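Long-range contact in absent in melanoma 1 protein (Homo sapiens, PDB 3CW3), which may suppress malignant melanoma through interactions with the cytoskeleton, the chain here being one of its beta/gamma-crystallin Greek key domains: residues V33-E47 with I56-W69. Residues are numbered along the deposited sequence; the frame is centred on the assembly and turned at random.
Sequences VILIKVVRGCWILYE and IPLEEGELELSGLW
L45 and L58 bring their CD1 methyls to 3.6 Å inside the sandwich of this beta/gamma-crystallin domain. From the other direction L65 meets L45 tip to tip, CD1 to CD1 at 3.8 Å, so that one leucine of strand 42-46 bridges its hairpin partner and the edge strand of the second sheet. L45 sits on the inner face, and with CG anti to its carbonyl carbon and chi2 extended it carries CD1 on toward both leucines. I36 crosses L58 at about a right angle, its CG2 lying 3.8 Å from L58 CD1, and V38 reaches the CB of the same leucine through CG2. Farther along, I34 lies side by side with L65, pointing the same way, CG1 against CB.

Two antiparallel ladders carry these residues: 33-40 pairs with 61-66, and 42-46 with 56-58. The bond from I36 N to L63 O is nearly straight (173°), whereas that from L65 N to I34 O is bent (134°). Where the chain passes between sheets, two waters join the segments, one linking V39 O to E60 OE1 and the other G41 O to E60 N.

On the outer face K37 crosses E62 at a slant, its CG 3.6 Å from E62 CG, and a bend at chi4 (61°) carries NZ to the anti lone pair of OE2 at 2.9 Å in a salt bridge. At the far corner E47 lays CB over one face of the W69 indole, 3.7 Å from the centroid of its six-membered ring, a CH-pi contact. E47 OE1 accepts from H54 N, and W69 NE1 donates to V88 O, consistent with the tryptophan corner of this fold.

The chemistry is thus divided by face: within this contact, aliphatic packing of L45, L58, I36 and L65 joins the two sheets, while the K37-E62 salt bridge lies on the solvent side.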
loop_
_atom_site.group_PDB
_atom_site.type_symbol
_atom_site.label_atom_id
_atom_site.label_comp_id
_atom_site.label_asym_id
_atom_site.label_seq_id
_atom_site.Cartn_x
_atom_site.Cartn_y
_atom_site.Cartn_z
ATOM N N VAL A 33 0.934 -9.261 4.634
ATOM C CA VAL A 33 2.194 -8.536 4.660
ATOM C C VAL A 33 2.734 -8.421 3.240
ATOM O O VAL A 33 3.009 -9.428 2.583
ATOM C CB VAL A 33 3.239 -9.258 5.539
ATOM C CG1 VAL A 33 4.547 -8.473 5.544
ATOM C CG2 VAL A 33 2.705 -9.420 6.955
ATOM N N ILE A 34 2.880 -7.190 2.768
ATOM C CA ILE A 34 3.388 -6.956 1.426
ATOM C C ILE A 34 4.549 -5.979 1.482
ATOM O O ILE A 34 4.690 -5.209 2.435
ATOM C CB ILE A 34 2.293 -6.374 0.501
ATOM C CG1 ILE A 34 1.800 -5.034 1.056
ATOM C CG2 ILE A 34 1.134 -7.358 0.375
ATOM C CD1 ILE A 34 0.755 -4.357 0.192
ATOM N N LEU A 35 5.392 -6.026 0.461
ATOM C CA LEU A 35 6.526 -5.122 0.387
ATOM C C LEU A 35 6.258 -4.140 -0.745
ATOM O O LEU A 35 6.109 -4.541 -1.900
ATOM C CB LEU A 35 7.814 -5.901 0.109
ATOM C CG LEU A 35 9.093 -5.065 0.004
ATOM C CD1 LEU A 35 9.388 -4.401 1.347
ATOM C CD2 LEU A 35 10.250 -5.962 -0.419
ATOM N N ILE A 36 6.163 -2.862 -0.397
ATOM C CA ILE A 36 5.934 -1.808 -1.374
ATOM C C ILE A 36 7.304 -1.203 -1.634
ATOM O O ILE A 36 7.943 -0.691 -0.714
ATOM C CB ILE A 36 5.025 -0.683 -0.827
ATOM C CG1 ILE A 36 3.677 -1.246 -0.363
ATOM C CG2 ILE A 36 4.834 0.382 -1.896
ATOM C CD1 ILE A 36 2.868 -1.934 -1.445
ATOM N N LYS A 37 7.759 -1.264 -2.879
ATOM C CA LYS A 37 9.061 -0.720 -3.218
ATOM C C LYS A 37 8.964 0.408 -4.234
ATOM O O LYS A 37 8.745 0.168 -5.426
ATOM C CB LYS A 37 9.967 -1.831 -3.765
ATOM C CG LYS A 37 11.376 -1.367 -4.117
ATOM C CD LYS A 37 12.246 -2.529 -4.587
ATOM C CE LYS A 37 13.636 -2.054 -4.991
ATOM N NZ LYS A 37 14.346 -1.412 -3.853
ATOM N N VAL A 38 9.102 1.643 -3.762
ATOM C CA VAL A 38 9.073 2.776 -4.672
ATOM C C VAL A 38 10.480 2.826 -5.254
ATOM O O VAL A 38 11.443 3.150 -4.556
ATOM C CB VAL A 38 8.756 4.109 -3.942
ATOM C CG1 VAL A 38 8.975 5.289 -4.887
ATOM C CG2 VAL A 38 7.311 4.109 -3.459
ATOM N N VAL A 39 10.585 2.472 -6.530
ATOM C CA VAL A 39 11.859 2.450 -7.235
ATOM C C VAL A 39 12.291 3.866 -7.588
ATOM O O VAL A 39 13.471 4.210 -7.510
ATOM C CB VAL A 39 11.743 1.612 -8.524
ATOM C CG1 VAL A 39 13.059 1.598 -9.255
ATOM C CG2 VAL A 39 11.308 0.193 -8.179
ATOM N N ARG A 40 11.325 4.680 -7.993
ATOM C CA ARG A 40 11.593 6.067 -8.333
ATOM C C ARG A 40 10.292 6.852 -8.334
ATOM O O ARG A 40 9.209 6.289 -8.543
ATOM C CB ARG A 40 12.281 6.169 -9.699
ATOM C CG ARG A 40 11.579 5.426 -10.808
ATOM C CD ARG A 40 12.279 5.616 -12.147
ATOM N NE ARG A 40 11.547 4.935 -13.207
ATOM C CZ ARG A 40 11.722 3.663 -13.546
ATOM N NH1 ARG A 40 12.627 2.918 -12.920
ATOM N NH2 ARG A 40 10.966 3.127 -14.496
ATOM N N GLY A 41 10.405 8.149 -8.076
ATOM C CA GLY A 41 9.233 9.004 -8.053
ATOM C C GLY A 41 8.584 9.066 -6.686
ATOM O O GLY A 41 9.170 8.652 -5.680
ATOM N N CYS A 42 7.368 9.601 -6.655
ATOM C CA CYS A 42 6.608 9.728 -5.423
ATOM C C CYS A 42 5.221 9.160 -5.668
ATOM O O CYS A 42 4.677 9.271 -6.769
ATOM C CB CYS A 42 6.515 11.196 -5.002
ATOM S SG CYS A 42 8.133 11.962 -4.710
ATOM N N TRP A 43 4.652 8.550 -4.639
ATOM C CA TRP A 43 3.339 7.941 -4.769
ATOM C C TRP A 43 2.502 8.117 -3.521
ATOM O O TRP A 43 3.011 8.481 -2.467
ATOM C CB TRP A 43 3.486 6.444 -5.037
ATOM C CG TRP A 43 4.273 6.128 -6.263
ATOM C CD1 TRP A 43 5.630 6.203 -6.417
ATOM C CD2 TRP A 43 3.745 5.715 -7.522
ATOM N NE1 TRP A 43 5.977 5.859 -7.705
ATOM C CE2 TRP A 43 4.838 5.556 -8.404
ATOM C CE3 TRP A 43 2.449 5.465 -7.997
ATOM C CZ2 TRP A 43 4.675 5.157 -9.733
ATOM C CZ3 TRP A 43 2.289 5.068 -9.322
ATOM C CH2 TRP A 43 3.396 4.919 -10.172
ATOM N N ILE A 44 1.209 7.855 -3.654
ATOM C CA ILE A 44 0.302 7.932 -2.523
ATOM C C ILE A 44 -0.601 6.709 -2.562
ATOM O O ILE A 44 -1.229 6.428 -3.583
ATOM C CB ILE A 44 -0.612 9.168 -2.571
ATOM C CG1 ILE A 44 0.218 10.450 -2.665
ATOM C CG2 ILE A 44 -1.471 9.205 -1.307
ATOM C CD1 ILE A 44 -0.616 11.669 -2.963
ATOM N N LEU A 45 -0.659 5.981 -1.453
ATOM C CA LEU A 45 -1.522 4.815 -1.370
ATOM C C LEU A 45 -2.779 5.290 -0.654
ATOM O O LEU A 45 -2.693 5.907 0.409
ATOM C CB LEU A 45 -0.863 3.700 -0.560
ATOM C CG LEU A 45 0.526 3.223 -0.985
ATOM C CD1 LEU A 45 0.949 2.089 -0.066
ATOM C CD2 LEU A 45 0.509 2.754 -2.433
ATOM N N TYR A 46 -3.940 5.036 -1.248
ATOM C CA TYR A 46 -5.202 5.442 -0.640
ATOM C C TYR A 46 -6.022 4.246 -0.184
ATOM O O TYR A 46 -6.010 3.185 -0.809
ATOM C CB TYR A 46 -6.041 6.267 -1.616
ATOM C CG TYR A 46 -5.571 7.691 -1.808
ATOM C CD1 TYR A 46 -4.755 8.044 -2.881
ATOM C CD2 TYR A 46 -5.977 8.697 -0.932
ATOM C CE1 TYR A 46 -4.361 9.374 -3.082
ATOM C CE2 TYR A 46 -5.589 10.020 -1.121
ATOM C CZ TYR A 46 -4.789 10.355 -2.195
ATOM O OH TYR A 46 -4.444 11.673 -2.391
ATOM N N GLU A 47 -6.748 4.438 0.910
ATOM C CA GLU A 47 -7.595 3.402 1.476
ATOM C C GLU A 47 -8.798 3.090 0.584
ATOM O O GLU A 47 -9.254 1.950 0.522
ATOM C CB GLU A 47 -8.078 3.851 2.856
ATOM C CG GLU A 47 -9.247 3.061 3.404
ATOM C CD GLU A 47 -9.816 3.682 4.666
ATOM O OE1 GLU A 47 -9.865 4.930 4.750
ATOM O OE2 GLU A 47 -10.225 2.921 5.563
ATOM N N ILE A 56 -1.342 7.112 2.522
ATOM C CA ILE A 56 0.035 6.869 2.917
ATOM C C ILE A 56 0.924 7.450 1.832
ATOM O O ILE A 56 0.993 6.917 0.724
ATOM C CB ILE A 56 0.359 5.369 3.038
ATOM C CG1 ILE A 56 -0.516 4.719 4.110
ATOM C CG2 ILE A 56 1.835 5.192 3.382
ATOM C CD1 ILE A 56 -0.270 3.228 4.258
ATOM N N PRO A 57 1.599 8.568 2.126
ATOM C CA PRO A 57 2.481 9.182 1.134
ATOM C C PRO A 57 3.772 8.376 1.086
ATOM O O PRO A 57 4.249 7.898 2.117
ATOM C CB PRO A 57 2.682 10.588 1.682
ATOM C CG PRO A 57 2.701 10.349 3.168
ATOM C CD PRO A 57 1.564 9.357 3.371
ATOM N N LEU A 58 4.333 8.221 -0.108
ATOM C CA LEU A 58 5.553 7.446 -0.265
ATOM C C LEU A 58 6.559 8.063 -1.221
ATOM O O LEU A 58 6.193 8.609 -2.261
ATOM C CB LEU A 58 5.219 6.039 -0.770
ATOM C CG LEU A 58 4.421 5.118 0.154
ATOM C CD1 LEU A 58 4.068 3.837 -0.591
ATOM C CD2 LEU A 58 5.240 4.815 1.396
ATOM N N GLU A 59 7.831 7.968 -0.848
ATOM C CA GLU A 59 8.920 8.444 -1.681
ATOM C C GLU A 59 9.829 7.233 -1.888
ATOM O O GLU A 59 9.566 6.157 -1.343
ATOM C CB GLU A 59 9.673 9.593 -1.002
ATOM C CG GLU A 59 8.802 10.824 -0.780
ATOM C CD GLU A 59 9.581 12.029 -0.290
ATOM O OE1 GLU A 59 10.605 11.839 0.402
ATOM O OE2 GLU A 59 9.159 13.167 -0.583
ATOM N N GLU A 60 10.884 7.400 -2.674
ATOM C CA GLU A 60 11.806 6.306 -2.958
ATOM C C GLU A 60 12.179 5.493 -1.718
ATOM O O GLU A 60 12.565 6.045 -0.687
ATOM C CB GLU A 60 13.071 6.860 -3.620
ATOM C CG GLU A 60 14.084 5.807 -4.012
ATOM C CD GLU A 60 15.276 6.405 -4.739
ATOM O OE1 GLU A 60 16.230 5.659 -5.042
ATOM O OE2 GLU A 60 15.252 7.623 -5.013
ATOM N N GLY A 61 12.056 4.175 -1.824
ATOM C CA GLY A 61 12.387 3.321 -0.700
ATOM C C GLY A 61 11.466 2.130 -0.560
ATOM O O GLY A 61 10.561 1.937 -1.371
ATOM N N GLU A 62 11.695 1.330 0.475
ATOM C CA GLU A 62 10.888 0.140 0.720
ATOM C C GLU A 62 10.094 0.223 2.007
ATOM O O GLU A 62 10.584 0.717 3.026
ATOM C CB GLU A 62 11.778 -1.100 0.774
ATOM C CG GLU A 62 12.141 -1.670 -0.576
ATOM C CD GLU A 62 13.169 -2.779 -0.470
ATOM O OE1 GLU A 62 13.118 -3.545 0.519
ATOM O OE2 GLU A 62 14.020 -2.888 -1.381
ATOM N N LEU A 63 8.863 -0.272 1.956
ATOM C CA LEU A 63 7.994 -0.277 3.123
ATOM C C LEU A 63 7.237 -1.592 3.198
ATOM O O LEU A 63 6.521 -1.966 2.269
ATOM C CB LEU A 63 6.989 0.877 3.057
ATOM C CG LEU A 63 5.966 0.938 4.202
ATOM C CD1 LEU A 63 6.665 1.212 5.524
ATOM C CD2 LEU A 63 4.955 2.029 3.915
ATOM N N GLU A 64 7.413 -2.307 4.301
ATOM C CA GLU A 64 6.702 -3.560 4.482
ATOM C C GLU A 64 5.357 -3.154 5.061
ATOM O O GLU A 64 5.260 -2.791 6.233
ATOM C CB GLU A 64 7.452 -4.474 5.450
ATOM C CG GLU A 64 6.797 -5.828 5.645
ATOM C CD GLU A 64 7.665 -6.781 6.444
ATOM O OE1 GLU A 64 8.755 -7.148 5.955
ATOM O OE2 GLU A 64 7.257 -7.160 7.562
ATOM N N LEU A 65 4.324 -3.192 4.228
ATOM C CA LEU A 65 2.991 -2.801 4.659
ATOM C C LEU A 65 2.186 -3.962 5.212
ATOM O O LEU A 65 2.246 -5.079 4.700
ATOM C CB LEU A 65 2.215 -2.168 3.500
ATOM C CG LEU A 65 1.618 -0.782 3.753
ATOM C CD1 LEU A 65 0.610 -0.471 2.663
ATOM C CD2 LEU A 65 0.956 -0.729 5.114
ATOM N N SER A 66 1.421 -3.671 6.256
ATOM C CA SER A 66 0.578 -4.658 6.914
ATOM C C SER A 66 -0.382 -3.909 7.832
ATOM O O SER A 66 -0.310 -2.681 7.953
ATOM C CB SER A 66 1.433 -5.601 7.761
ATOM O OG SER A 66 2.038 -4.889 8.831
ATOM N N GLY A 67 -1.275 -4.654 8.475
ATOM C CA GLY A 67 -2.218 -4.054 9.397
ATOM C C GLY A 67 -3.499 -3.552 8.767
ATOM O O GLY A 67 -3.774 -3.803 7.589
ATOM N N LEU A 68 -4.288 -2.836 9.564
ATOM C CA LEU A 68 -5.553 -2.283 9.100
ATOM C C LEU A 68 -5.473 -0.760 9.115
ATOM O O LEU A 68 -4.789 -0.174 9.959
ATOM C CB LEU A 68 -6.696 -2.751 10.007
ATOM C CG LEU A 68 -6.839 -4.267 10.190
ATOM C CD1 LEU A 68 -7.816 -4.555 11.323
ATOM C CD2 LEU A 68 -7.308 -4.906 8.887
ATOM N N TRP A 69 -6.177 -0.126 8.183
ATOM C CA TRP A 69 -6.186 1.329 8.085
ATOM C C TRP A 69 -6.731 1.975 9.359
ATOM O O TRP A 69 -7.517 1.372 10.089
ATOM C CB TRP A 69 -7.028 1.780 6.885
ATOM C CG TRP A 69 -6.443 1.433 5.537
ATOM C CD1 TRP A 69 -6.688 0.309 4.795
ATOM C CD2 TRP A 69 -5.522 2.225 4.770
ATOM N NE1 TRP A 69 -5.979 0.353 3.614
ATOM C CE2 TRP A 69 -5.256 1.518 3.573
ATOM C CE3 TRP A 69 -4.897 3.463 4.979
ATOM C CZ2 TRP A 69 -4.394 2.011 2.587
ATOM C CZ3 TRP A 69 -4.038 3.954 3.998
ATOM C CH2 TRP A 69 -3.796 3.228 2.816
HETATM O O HOH W 1 15.412 3.309 -5.747
HETATM O O HOH W 2 11.089 9.770 -4.230
#